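PDB 6BLJ: serine-tRNA ligase from Naegleria fowleri, which probably joins serine to its cognate tRNA at the expense of ATP, as class II seryl-tRNA synthetases do, and is captured here with AMP. Local coordinates for residues L10-F15 with D145-I150; I25-Q30 with L39-I44; L221-L226 with P473-T478; V465-V470 with K479-K484. One frame throughout, in Å; residues are numbered along the deposited sequence. Where two conformers were deposited one is given.

In the fold
The four contacts form two touching pairs, far apart in the chain. Contacts 1 and 2, with centres 8 Å apart, build the root of the N-terminal helical arm: Ile-26, Gln-30 and Val-43 of the second pack on Phe-15, Val-146 and Ile-150 of the first. Contact 3 binds the 473-478 loop to helix 220-238, and contact 4 pairs the two segments flanking that loop; their centres are 10 Å apart, and Met-224 and Val-467 touch between them. Contacts 1 and 3 lie about 50 Å apart between centres. None of the four supplies an AMP-pocket residue, but Met-224 of contact 3 packs on Leu-452 and Ile-455 of helix 448-458, which carries the pocket residue Arg-450.

Contact 1: L10-F15 with D145-I150; sequences LDINLF and DVLLQI
At the root of the N-terminal helical arm, near the C-terminal end of helix 114-147, Leu-10, Ile-12 and Phe-15 close over Leu-147 and Ile-150. Leu-147 offers CD1 to Phe-15 and Leu-10 and CD2 to Ile-12. Its CG stands anti to the backbone N (chi1 176°), and beyond it CD1 lies 3.6 Å from Phe-15 CE1, approaching the ring obliquely. The same CD1 is 4.1 Å from Leu-10 CG, the two leucine side chains sliding past each other in opposite directions, while CD2 of Leu-147 rests 4.1 Å from Ile-12 CB. Ile-150 and Phe-15 meet tip to tip: the isoleucine CD1 sits at the ring edge, 3.5 Å from Phe-15 CZ. Leu-10 crosses Ile-150 at about a right angle, with its CD2 3.9 Å from Ile-150 CG2 and 3.6 Å from the carbonyl O of Ile-150. Between Leu-10 and Phe-15 the chain turns through an Asx motif, in which Asp-11 OD1 accepts from Leu-14 N at 3.1 Å. On the other segment, a type I turn from Leu-147 to Ile-150 brings both apolar residues to bear. Val-43 and Ile-26 also pack on Phe-15. No hydrogen bond links the two segments, so their cohesion rests on burial and close fit of aliphatic and aromatic carbon, while the polar bonding shapes the 10-15 turn from within.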
loop_
_atom_site.group_PDB
_atom_site.type_symbol
_atom_site.label_atom_id
_atom_site.label_comp_id
_atom_site.label_asym_id
_atom_site.label_seq_id
_atom_site.Cartn_x
_atom_site.Cartn_y
_atom_site.Cartn_z
ATOM N N LEU A 10 9.994 -30.241 -2.401
ATOM C CA LEU A 10 8.703 -30.176 -1.728
ATOM C C LEU A 10 7.599 -30.450 -2.747
ATOM O O LEU A 10 7.362 -29.632 -3.642
ATOM C CB LEU A 10 8.521 -28.809 -1.072
ATOM C CG LEU A 10 7.192 -28.578 -0.349
ATOM C CD1 LEU A 10 7.089 -29.515 0.856
ATOM C CD2 LEU A 10 7.030 -27.102 0.061
ATOM N N ASP A 11 6.945 -31.607 -2.635
ATOM C CA ASP A 11 5.755 -31.924 -3.418
ATOM C C ASP A 11 4.813 -32.773 -2.569
ATOM O O ASP A 11 5.175 -33.250 -1.489
ATOM C CB ASP A 11 6.110 -32.631 -4.740
ATOM C CG ASP A 11 6.763 -34.008 -4.539
ATOM O OD1 ASP A 11 6.872 -34.493 -3.394
ATOM O OD2 ASP A 11 7.194 -34.607 -5.544
ATOM N N ILE A 12 3.606 -33.008 -3.089
ATOM C CA ILE A 12 2.587 -33.659 -2.274
ATOM C C ILE A 12 3.018 -35.062 -1.880
ATOM O O ILE A 12 2.717 -35.519 -0.773
ATOM C CB ILE A 12 1.230 -33.654 -3.011
ATOM C CG1 ILE A 12 0.123 -34.245 -2.121
ATOM C CG2 ILE A 12 1.331 -34.349 -4.357
ATOM C CD1 ILE A 12 -0.042 -33.531 -0.797
ATOM N N ASN A 13 3.777 -35.743 -2.744
ATOM C CA ASN A 13 4.214 -37.103 -2.442
ATOM C C ASN A 13 5.104 -37.161 -1.209
ATOM O O ASN A 13 5.066 -38.151 -0.462
ATOM C CB ASN A 13 4.925 -37.710 -3.655
ATOM C CG ASN A 13 3.946 -38.260 -4.684
ATOM O OD1 ASN A 13 2.863 -38.723 -4.332
ATOM N ND2 ASN A 13 4.326 -38.216 -5.956
ATOM N N LEU A 14 5.911 -36.121 -0.970
ATOM C CA LEU A 14 6.779 -36.123 0.204
ATOM C C LEU A 14 5.973 -36.197 1.497
ATOM O O LEU A 14 6.467 -36.701 2.515
ATOM C CB LEU A 14 7.652 -34.863 0.201
ATOM C CG LEU A 14 8.797 -34.826 1.216
ATOM C CD1 LEU A 14 9.778 -35.979 0.987
ATOM C CD2 LEU A 14 9.522 -33.478 1.155
ATOM N N PHE A 15 4.723 -35.726 1.476
ATOM C CA PHE A 15 3.858 -35.777 2.650
ATOM C C PHE A 15 3.276 -37.162 2.915
ATOM O O PHE A 15 2.732 -37.381 4.004
ATOM C CB PHE A 15 2.687 -34.801 2.495
ATOM C CG PHE A 15 3.080 -33.347 2.463
ATOM C CD1 PHE A 15 3.631 -32.789 1.320
ATOM C CD2 PHE A 15 2.843 -32.527 3.560
ATOM C CE1 PHE A 15 3.970 -31.444 1.276
ATOM C CE2 PHE A 15 3.178 -31.177 3.521
ATOM C CZ PHE A 15 3.749 -30.641 2.378
ATOM N N ASP A 145 -3.780 -25.291 -1.491
ATOM C CA ASP A 145 -3.632 -23.948 -0.933
ATOM C C ASP A 145 -2.798 -23.961 0.342
ATOM O O ASP A 145 -2.062 -23.007 0.616
ATOM C CB ASP A 145 -5.000 -23.326 -0.648
ATOM C CG ASP A 145 -5.676 -22.784 -1.897
ATOM O OD1 ASP A 145 -5.066 -22.804 -2.990
ATOM O OD2 ASP A 145 -6.832 -22.328 -1.772
ATOM N N VAL A 146 -2.932 -25.007 1.159
ATOM C CA VAL A 146 -2.073 -25.118 2.332
ATOM C C VAL A 146 -0.653 -25.459 1.909
ATOM O O VAL A 146 0.317 -24.929 2.460
ATOM C CB VAL A 146 -2.638 -26.146 3.325
ATOM C CG1 VAL A 146 -1.746 -26.239 4.545
ATOM C CG2 VAL A 146 -4.043 -25.747 3.742
ATOM N N LEU A 147 -0.508 -26.341 0.914
ATOM C CA LEU A 147 0.821 -26.712 0.436
ATOM C C LEU A 147 1.593 -25.491 -0.062
ATOM O O LEU A 147 2.810 -25.399 0.131
ATOM C CB LEU A 147 0.699 -27.773 -0.654
ATOM C CG LEU A 147 1.916 -28.304 -1.409
ATOM C CD1 LEU A 147 3.125 -28.463 -0.520
ATOM C CD2 LEU A 147 1.558 -29.648 -2.025
ATOM N N LEU A 148 0.906 -24.534 -0.691
ATOM C CA LEU A 148 1.600 -23.358 -1.201
ATOM C C LEU A 148 2.209 -22.497 -0.096
ATOM O O LEU A 148 3.060 -21.649 -0.392
ATOM C CB LEU A 148 0.663 -22.502 -2.054
ATOM C CG LEU A 148 0.326 -23.070 -3.431
ATOM C CD1 LEU A 148 -0.516 -22.081 -4.230
ATOM C CD2 LEU A 148 1.593 -23.465 -4.192
ATOM N N GLN A 149 1.785 -22.673 1.155
ATOM C CA GLN A 149 2.270 -21.855 2.259
ATOM C C GLN A 149 3.542 -22.387 2.898
ATOM O O GLN A 149 4.167 -21.663 3.681
ATOM C CB GLN A 149 1.206 -21.737 3.352
ATOM C CG GLN A 149 -0.121 -21.197 2.885
ATOM C CD GLN A 149 -1.143 -21.205 3.998
ATOM O OE1 GLN A 149 -0.836 -20.853 5.136
ATOM N NE2 GLN A 149 -2.350 -21.678 3.691
ATOM N N ILE A 150 3.931 -23.609 2.594
ATOM C CA ILE A 150 5.093 -24.229 3.212
ATOM C C ILE A 150 6.331 -23.814 2.432
ATOM O O ILE A 150 6.326 -23.797 1.196
ATOM C CB ILE A 150 4.930 -25.765 3.270
ATOM C CG1 ILE A 150 3.773 -26.149 4.207
ATOM C CG2 ILE A 150 6.193 -26.420 3.781
ATOM C CD1 ILE A 150 3.185 -27.550 3.988
#

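Contact 2: I25-Q30 with L39-I44; sequences IIRESQ and LVDKVI
Arg-27 and Asp-41 form the salt bridge that ties the two helices together. NH2 of the arginine donates to Asp-41 OD1 at 2.8 Å in a nearly straight bond, the oxygen lying in the guanidinium plane; NE adds a weak bond to the same OD1 at 3.4 Å. The guanidinium and carboxylate planes stand 60° apart, and both bonds go to OD1. Arg-27 NH1 has its own salt bridge to Glu-24, so the cation is shared between two acids. The arginine CG is anti to the carbonyl carbon (chi1 -70°), and the chain runs extended from there to NE across Val-40. Val-40 CG1 lies 3.8 Å from Arg-27 CG and sits over one face of the guanidinium, on the NE side. Ile-44 CD1 reaches NH2 at 3.8 Å. Deeper in, Val-40 CG2 meets Ile-26 CG2 at 3.6 Å. Gln-30 crosses Leu-39 at about a right angle, its NE2 4.0 Å from Leu-39 CD1 and hydrogen-bonded to the carbonyl O of Asp-36. With axes 9.9 Å apart and directions differing by 147°, the segments form a roughly antiparallel helical hairpin whose second helix, 38-76, is a long arm helix of the seryl-tRNA synthetase N-terminal domain.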
loop_
_atom_site.group_PDB
_atom_site.type_symbol
_atom_site.label_atom_id
_atom_site.label_comp_id
_atom_site.label_asym_id
_atom_site.label_seq_id
_atom_site.Cartn_x
_atom_site.Cartn_y
_atom_site.Cartn_z
ATOM N N ILE A 25 10.638 -34.832 7.283
ATOM C CA ILE A 25 11.580 -33.933 6.624
ATOM C C ILE A 25 10.972 -32.544 6.486
ATOM O O ILE A 25 11.650 -31.525 6.682
ATOM C CB ILE A 25 11.983 -34.517 5.257
ATOM C CG1 ILE A 25 12.948 -35.679 5.456
ATOM C CG2 ILE A 25 12.629 -33.458 4.356
ATOM C CD1 ILE A 25 13.214 -36.426 4.198
ATOM N N ILE A 26 9.680 -32.480 6.156
ATOM C CA ILE A 26 9.002 -31.199 6.004
ATOM C C ILE A 26 8.791 -30.535 7.360
ATOM O O ILE A 26 8.905 -29.308 7.489
ATOM C CB ILE A 26 7.669 -31.384 5.256
ATOM C CG1 ILE A 26 7.854 -32.330 4.063
ATOM C CG2 ILE A 26 7.144 -30.028 4.784
ATOM C CD1 ILE A 26 6.558 -32.663 3.308
ATOM N N ARG A 27 8.465 -31.324 8.391
ATOM C CA ARG A 27 8.343 -30.742 9.725
ATOM C C ARG A 27 9.676 -30.167 10.181
ATOM O O ARG A 27 9.732 -29.050 10.710
ATOM C CB ARG A 27 7.841 -31.784 10.726
ATOM C CG ARG A 27 6.394 -32.175 10.500
ATOM C CD ARG A 27 5.845 -33.013 11.646
ATOM N NE ARG A 27 4.673 -33.766 11.216
ATOM C CZ ARG A 27 4.715 -35.022 10.782
ATOM N NH1 ARG A 27 5.869 -35.676 10.739
ATOM N NH2 ARG A 27 3.602 -35.622 10.402
ATOM N N GLU A 28 10.757 -30.914 9.956
ATOM C CA GLU A 28 12.077 -30.433 10.338
ATOM C C GLU A 28 12.443 -29.160 9.582
ATOM O O GLU A 28 13.029 -28.237 10.161
ATOM C CB GLU A 28 13.120 -31.529 10.106
ATOM C CG GLU A 28 14.459 -31.273 10.792
ATOM C CD GLU A 28 14.343 -31.182 12.312
ATOM O OE1 GLU A 28 15.125 -30.424 12.920
ATOM O OE2 GLU A 28 13.475 -31.868 12.896
ATOM N N SER A 29 12.092 -29.078 8.293
ATOM C CA SER A 29 12.369 -27.858 7.533
ATOM C C SER A 29 11.578 -26.684 8.095
ATOM O O SER A 29 12.101 -25.568 8.208
ATOM C CB SER A 29 12.055 -28.070 6.045
ATOM O OG SER A 29 12.377 -26.927 5.252
ATOM N N GLN A 30 10.323 -26.930 8.489
ATOM C CA GLN A 30 9.513 -25.872 9.087
ATOM C C GLN A 30 10.096 -25.410 10.420
ATOM O O GLN A 30 10.090 -24.208 10.726
ATOM C CB GLN A 30 8.071 -26.361 9.258
ATOM C CG GLN A 30 7.332 -26.510 7.945
ATOM C CD GLN A 30 7.102 -25.177 7.254
ATOM O OE1 GLN A 30 7.854 -24.792 6.356
ATOM N NE2 GLN A 30 6.052 -24.466 7.668
ATOM N N LEU A 39 1.353 -26.963 9.534
ATOM C CA LEU A 39 0.923 -27.027 8.141
ATOM C C LEU A 39 1.154 -28.412 7.546
ATOM O O LEU A 39 0.422 -28.828 6.641
ATOM C CB LEU A 39 1.647 -25.971 7.300
ATOM C CG LEU A 39 1.406 -24.506 7.667
ATOM C CD1 LEU A 39 2.275 -23.610 6.808
ATOM C CD2 LEU A 39 -0.063 -24.140 7.519
ATOM N N VAL A 40 2.165 -29.129 8.026
ATOM C CA VAL A 40 2.464 -30.444 7.473
ATOM C C VAL A 40 1.322 -31.413 7.766
ATOM O O VAL A 40 0.797 -32.074 6.861
ATOM C CB VAL A 40 3.812 -30.953 8.023
ATOM C CG1 VAL A 40 4.135 -32.359 7.499
ATOM C CG2 VAL A 40 4.940 -29.972 7.657
ATOM N N ASP A 41 0.882 -31.472 9.027
ATOM C CA ASP A 41 -0.230 -32.347 9.371
ATOM C C ASP A 41 -1.524 -31.896 8.714
ATOM O O ASP A 41 -2.350 -32.738 8.345
ATOM C CB ASP A 41 -0.414 -32.407 10.885
ATOM C CG ASP A 41 0.659 -33.215 11.569
ATOM O OD1 ASP A 41 1.335 -34.014 10.886
ATOM O OD2 ASP A 41 0.817 -33.064 12.799
ATOM N N LYS A 42 -1.719 -30.583 8.552
ATOM C CA LYS A 42 -2.912 -30.094 7.865
ATOM C C LYS A 42 -2.945 -30.560 6.416
ATOM O O LYS A 42 -4.008 -30.946 5.909
ATOM C CB LYS A 42 -2.992 -28.565 7.935
ATOM N N VAL A 43 -1.796 -30.528 5.731
ATOM C CA VAL A 43 -1.744 -31.022 4.356
ATOM C C VAL A 43 -2.047 -32.516 4.319
ATOM O O VAL A 43 -2.804 -32.991 3.460
ATOM C CB VAL A 43 -0.383 -30.704 3.707
ATOM C CG1 VAL A 43 -0.259 -31.437 2.372
ATOM C CG2 VAL A 43 -0.225 -29.193 3.476
ATOM N N ILE A 44 -1.470 -33.277 5.250
ATOM C CA ILE A 44 -1.717 -34.717 5.287
ATOM C C ILE A 44 -3.204 -34.999 5.480
ATOM O O ILE A 44 -3.794 -35.816 4.762
ATOM C CB ILE A 44 -0.871 -35.382 6.383
ATOM C CG1 ILE A 44 0.620 -35.279 6.045
ATOM C CG2 ILE A 44 -1.265 -36.859 6.551
ATOM C CD1 ILE A 44 1.522 -35.699 7.183
#

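Contact 3: L221-L226 with P473-T478; sequences LVRMNL and PYMGGT
Arg-223 grips the 473-478 loop with two N-H groups at once. NH2 donates to Thr-478 OG1 at 2.7 Å in an almost straight bond (171°), and NH1 donates to the carbonyl O of Met-475 at 2.9 Å. Both oxygens lie close to the guanidinium plane, although NH1 itself stands 57° out of the carbonyl plane of Met-475. Thr-478 OG1 in turn donates to the same Met-475 O at 3.1 Å, so the hydroxyl is both acceptor and donor, and Thr-478 N adds a third bond to that carbonyl at 3.2 Å. Over one face of the guanidinium sits Met-475 CE, 3.7 Å above the plane and offset toward the rim. A bend at chi3 (-59°) turns the arginine NE aside from the extended line of the chain. NH2 also forms a salt bridge with Asp-220.

The acceptor pair is presented by a type I' turn from Met-475 to Thr-478 with glycines at its two central positions, both with the positive phi that this turn type requires. Helix 220-238, which carries Arg-223, leads into strand 242-245 and packs on a second subunit, consistent with motif 1 of class II synthetases. Met-475 SD lies 3.7 Å from Met-224 CB, the two side chains crossing obliquely. A water 2.9 Å from both Arg-223 O and Tyr-474 O bridges the backbones. Farther out, Tyr-474 OH bonds to Asp-234, Val-467 packs on both methionines, and Asp-234 of the second subunit packs against Arg-223.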
loop_
_atom_site.group_PDB
_atom_site.type_symbol
_atom_site.label_atom_id
_atom_site.label_comp_id
_atom_site.label_asym_id
_atom_site.label_seq_id
_atom_site.Cartn_x
_atom_site.Cartn_y
_atom_site.Cartn_z
ATOM N N LEU A 221 32.118 9.846 -11.234
ATOM C CA LEU A 221 31.366 8.771 -10.587
ATOM C C LEU A 221 30.340 8.162 -11.539
ATOM O O LEU A 221 30.105 6.945 -11.516
ATOM C CB LEU A 221 30.677 9.304 -9.331
ATOM C CG LEU A 221 31.588 9.577 -8.125
ATOM C CD1 LEU A 221 30.730 10.022 -6.931
ATOM C CD2 LEU A 221 32.455 8.364 -7.777
ATOM N N VAL A 222 29.711 8.993 -12.375
ATOM C CA VAL A 222 28.837 8.473 -13.430
ATOM C C VAL A 222 29.630 7.572 -14.379
ATOM O O VAL A 222 29.189 6.470 -14.745
ATOM C CB VAL A 222 28.171 9.631 -14.196
ATOM C CG1 VAL A 222 27.340 9.100 -15.374
ATOM C CG2 VAL A 222 27.308 10.491 -13.262
ATOM N N ARG A 223 30.799 8.040 -14.818
ATOM C CA ARG A 223 31.597 7.223 -15.737
ATOM C C ARG A 223 32.030 5.919 -15.073
ATOM O O ARG A 223 32.077 4.871 -15.720
ATOM C CB ARG A 223 32.808 8.004 -16.260
ATOM C CG ARG A 223 32.429 9.226 -17.091
ATOM C CD ARG A 223 33.608 9.752 -17.899
ATOM N NE ARG A 223 34.737 10.120 -17.049
ATOM C CZ ARG A 223 35.940 9.554 -17.098
ATOM N NH1 ARG A 223 36.203 8.587 -17.979
ATOM N NH2 ARG A 223 36.894 9.967 -16.270
ATOM N N MET A 224 32.316 5.954 -13.768
ATOM C CA MET A 224 32.644 4.709 -13.072
ATOM C C MET A 224 31.418 3.808 -12.918
ATOM O O MET A 224 31.547 2.578 -12.897
ATOM C CB MET A 224 33.257 5.004 -11.705
ATOM C CG MET A 224 33.859 3.764 -11.061
ATOM S SD MET A 224 34.730 4.055 -9.508
ATOM C CE MET A 224 36.225 4.821 -10.090
ATOM N N ASN A 225 30.240 4.400 -12.755
ATOM C CA ASN A 225 29.010 3.616 -12.689
ATOM C C ASN A 225 28.843 2.801 -13.956
ATOM O O ASN A 225 28.584 1.588 -13.907
ATOM C CB ASN A 225 27.805 4.550 -12.490
ATOM C CG ASN A 225 26.620 3.868 -11.795
ATOM O OD1 ASN A 225 26.792 2.931 -11.026
ATOM N ND2 ASN A 225 25.412 4.339 -12.082
ATOM N N LEU A 226 29.011 3.458 -15.109
ATOM C CA LEU A 226 28.954 2.758 -16.385
ATOM C C LEU A 226 30.074 1.744 -16.523
ATOM O O LEU A 226 29.858 0.657 -17.064
ATOM C CB LEU A 226 29.026 3.741 -17.550
ATOM C CG LEU A 226 27.729 4.245 -18.152
ATOM C CD1 LEU A 226 28.077 5.010 -19.398
ATOM C CD2 LEU A 226 26.869 3.043 -18.505
ATOM N N PRO A 473 40.600 0.873 -18.019
ATOM C CA PRO A 473 40.281 0.888 -19.461
ATOM C C PRO A 473 38.825 1.185 -19.764
ATOM O O PRO A 473 38.524 1.737 -20.827
ATOM C CB PRO A 473 40.675 -0.523 -19.927
ATOM C CG PRO A 473 41.634 -1.012 -18.912
ATOM C CD PRO A 473 41.207 -0.409 -17.611
ATOM N N TYR A 474 37.907 0.843 -18.866
ATOM C CA TYR A 474 36.495 1.117 -19.081
ATOM C C TYR A 474 36.129 2.570 -18.819
ATOM O O TYR A 474 34.968 2.948 -19.011
ATOM C CB TYR A 474 35.652 0.202 -18.192
ATOM C CG TYR A 474 35.695 -1.261 -18.583
ATOM C CD1 TYR A 474 34.814 -1.765 -19.522
ATOM C CD2 TYR A 474 36.615 -2.133 -18.009
ATOM C CE1 TYR A 474 34.844 -3.104 -19.885
ATOM C CE2 TYR A 474 36.647 -3.474 -18.362
ATOM C CZ TYR A 474 35.750 -3.950 -19.300
ATOM O OH TYR A 474 35.758 -5.273 -19.676
ATOM N N MET A 475 37.090 3.379 -18.377
ATOM C CA MET A 475 36.895 4.796 -18.107
ATOM C C MET A 475 37.868 5.655 -18.903
ATOM O O MET A 475 38.306 6.701 -18.427
ATOM C CB MET A 475 37.046 5.076 -16.614
ATOM C CG MET A 475 35.806 4.804 -15.819
ATOM S SD MET A 475 36.129 5.145 -14.099
ATOM C CE MET A 475 36.172 6.936 -14.087
ATOM N N GLY A 476 38.235 5.206 -20.100
ATOM C CA GLY A 476 39.147 5.967 -20.936
ATOM C C GLY A 476 40.507 6.200 -20.325
ATOM O O GLY A 476 41.167 7.191 -20.657
ATOM N N GLY A 477 40.949 5.318 -19.434
ATOM C CA GLY A 477 42.269 5.431 -18.849
ATOM C C GLY A 477 42.371 6.270 -17.586
ATOM O O GLY A 477 43.480 6.424 -17.063
ATOM N N THR A 478 41.264 6.832 -17.088
ATOM C CA THR A 478 41.328 7.642 -15.872
ATOM C C THR A 478 41.869 6.813 -14.711
ATOM O O THR A 478 41.344 5.740 -14.402
ATOM C CB THR A 478 39.944 8.191 -15.508
ATOM O OG1 THR A 478 39.408 8.955 -16.594
ATOM C CG2 THR A 478 40.043 9.090 -14.278
HETATM O O HOH W 1 32.858 4.810 -18.482
#

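Contact 4: V465-V470 with K479-K484; sequences VNVPEV and KFIKFK
Val-465 and Ile-481 face each other as an antiparallel hydrogen-bonded pair, each satisfying the other's backbone: Val-465 N donates to Ile-481 O at 2.8 Å, and Ile-481 N donates to Val-465 O at 2.9 Å. Two residues along, Val-467 N reaches Lys-479 O at 3.0 Å; this bond is nearly straight at the hydrogen, but the donor stands 50° above the carbonyl plane, where the strand pairing has already given way to loop. Between these bonds, Asn-466 and Phe-480 make a non-hydrogen-bonded pair. Val-465 O has further company in Phe-480, whose CA makes a C-H...O contact with it at 3.6 Å and whose CD1 lies 3.4 Å away. The Phe-480 CG stands anti to the backbone N (chi1 -178°); farther out, ring atom CE1 comes near Val-465 N. Its CD1 also meets Asn-466 OD1 at 3.4 Å, the amide and ring planes 53° apart.

The face bearing Val-465 and Ile-481 turns inward, onto Ile-194, Leu-198 and Met-224. Val-467 CG2 extends this apolar surface, 4.2 Å from Ile-481 CG1. Neighbours take up further backbone groups: Val-467 O accepts from Gln-472 NE2, and the backbone of Asn-466 is bonded to that of Tyr-459. The two-stranded antiparallel sheet is thus held by backbone bonds, with apolar burial on the face of Val-465 and Ile-481 and Phe-480 beside the Asn-466 amide on the other.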
loop_
_atom_site.group_PDB
_atom_site.type_symbol
_atom_site.label_atom_id
_atom_site.label_comp_id
_atom_site.label_asym_id
_atom_site.label_seq_id
_atom_site.Cartn_x
_atom_site.Cartn_y
_atom_site.Cartn_z
ATOM N N VAL A 465 40.419 9.710 -4.927
ATOM C CA VAL A 465 40.088 8.285 -5.017
ATOM C C VAL A 465 40.829 7.670 -6.199
ATOM O O VAL A 465 40.718 8.164 -7.329
ATOM C CB VAL A 465 38.572 8.052 -5.181
ATOM C CG1 VAL A 465 38.264 6.522 -5.294
ATOM C CG2 VAL A 465 37.786 8.711 -4.051
ATOM N N ASN A 466 41.591 6.605 -5.937
ATOM C CA ASN A 466 42.189 5.812 -7.007
ATOM C C ASN A 466 41.113 5.003 -7.738
ATOM O O ASN A 466 40.177 4.488 -7.118
ATOM C CB ASN A 466 43.245 4.860 -6.439
ATOM C CG ASN A 466 44.452 5.594 -5.881
ATOM O OD1 ASN A 466 44.973 6.509 -6.505
ATOM N ND2 ASN A 466 44.927 5.161 -4.714
ATOM N N VAL A 467 41.245 4.893 -9.054
ATOM C CA VAL A 467 40.362 4.024 -9.849
ATOM C C VAL A 467 40.906 2.596 -9.820
ATOM O O VAL A 467 42.080 2.383 -10.163
ATOM C CB VAL A 467 40.258 4.533 -11.283
ATOM C CG1 VAL A 467 39.412 3.569 -12.128
ATOM C CG2 VAL A 467 39.673 5.950 -11.301
ATOM N N PRO A 468 40.099 1.596 -9.446
ATOM C CA PRO A 468 40.587 0.210 -9.475
ATOM C C PRO A 468 41.194 -0.130 -10.832
ATOM O O PRO A 468 40.663 0.247 -11.879
ATOM C CB PRO A 468 39.331 -0.614 -9.191
ATOM C CG PRO A 468 38.473 0.322 -8.306
ATOM C CD PRO A 468 38.754 1.715 -8.851
ATOM N N GLU A 469 42.336 -0.818 -10.796
ATOM C CA GLU A 469 43.089 -1.077 -12.021
ATOM C C GLU A 469 42.190 -1.649 -13.114
ATOM O O GLU A 469 42.200 -1.170 -14.251
ATOM C CB GLU A 469 44.246 -2.025 -11.734
ATOM C CG GLU A 469 45.309 -1.991 -12.797
ATOM C CD GLU A 469 46.468 -2.893 -12.467
ATOM O OE1 GLU A 469 47.279 -2.525 -11.589
ATOM O OE2 GLU A 469 46.550 -3.984 -13.072
ATOM N N VAL A 470 41.370 -2.648 -12.772
ATOM C CA VAL A 470 40.580 -3.334 -13.792
ATOM C C VAL A 470 39.524 -2.425 -14.415
ATOM O O VAL A 470 39.056 -2.708 -15.523
ATOM C CB VAL A 470 39.942 -4.612 -13.209
ATOM C CG1 VAL A 470 38.731 -4.271 -12.356
ATOM C CG2 VAL A 470 39.561 -5.586 -14.316
ATOM N N LYS A 479 42.928 7.308 -14.074
ATOM C CA LYS A 479 43.544 6.603 -12.956
ATOM C C LYS A 479 43.166 7.164 -11.589
ATOM O O LYS A 479 43.308 6.454 -10.586
ATOM C CB LYS A 479 45.067 6.622 -13.095
ATOM C CG LYS A 479 45.581 5.766 -14.236
ATOM C CD LYS A 479 47.094 5.845 -14.331
ATOM C CE LYS A 479 47.607 5.188 -15.599
ATOM N NZ LYS A 479 48.359 3.933 -15.291
ATOM N N PHE A 480 42.708 8.410 -11.520
ATOM C CA PHE A 480 42.551 9.083 -10.242
ATOM C C PHE A 480 41.474 10.149 -10.363
ATOM O O PHE A 480 41.401 10.858 -11.368
ATOM C CB PHE A 480 43.895 9.681 -9.787
ATOM C CG PHE A 480 43.845 10.368 -8.442
ATOM C CD1 PHE A 480 43.767 9.631 -7.265
ATOM C CD2 PHE A 480 43.925 11.752 -8.356
ATOM C CE1 PHE A 480 43.726 10.261 -6.021
ATOM C CE2 PHE A 480 43.898 12.393 -7.123
ATOM C CZ PHE A 480 43.795 11.647 -5.951
ATOM N N ILE A 481 40.630 10.242 -9.340
ATOM C CA ILE A 481 39.618 11.287 -9.230
ATOM C C ILE A 481 39.996 12.165 -8.042
ATOM O O ILE A 481 40.000 11.700 -6.894
ATOM C CB ILE A 481 38.213 10.700 -9.037
ATOM C CG1 ILE A 481 37.950 9.528 -9.980
ATOM C CG2 ILE A 481 37.154 11.785 -9.236
ATOM C CD1 ILE A 481 36.632 8.822 -9.634
ATOM N N LYS A 482 40.291 13.435 -8.307
ATOM C CA LYS A 482 40.794 14.340 -7.284
ATOM C C LYS A 482 39.653 15.003 -6.517
ATOM O O LYS A 482 38.633 15.379 -7.095
ATOM C CB LYS A 482 41.686 15.407 -7.922
ATOM C CG LYS A 482 42.421 16.320 -6.941
ATOM C CD LYS A 482 43.234 17.394 -7.695
ATOM C CE LYS A 482 44.133 18.195 -6.757
ATOM N NZ LYS A 482 43.349 18.769 -5.633
ATOM N N PHE A 483 39.839 15.157 -5.207
ATOM C CA PHE A 483 38.893 15.929 -4.414
ATOM C C PHE A 483 38.765 17.342 -4.968
ATOM O O PHE A 483 39.753 17.962 -5.365
ATOM C CB PHE A 483 39.348 15.983 -2.951
ATOM C CG PHE A 483 39.116 14.698 -2.192
ATOM C CD1 PHE A 483 37.995 13.926 -2.449
ATOM C CD2 PHE A 483 39.995 14.286 -1.199
ATOM C CE1 PHE A 483 37.765 12.755 -1.747
ATOM C CE2 PHE A 483 39.770 13.112 -0.490
ATOM C CZ PHE A 483 38.646 12.353 -0.759
ATOM N N LYS A 484 37.533 17.843 -5.011
ATOM C CA LYS A 484 37.290 19.224 -5.409
ATOM C C LYS A 484 37.082 20.150 -4.228
ATOM O O LYS A 484 37.131 21.369 -4.401
ATOM C CB LYS A 484 36.068 19.323 -6.333
ATOM C CG LYS A 484 36.288 18.754 -7.729
ATOM C CD LYS A 484 35.117 19.091 -8.641
ATOM C CE LYS A 484 35.191 18.318 -9.947
ATOM N NZ LYS A 484 33.969 18.513 -10.781
#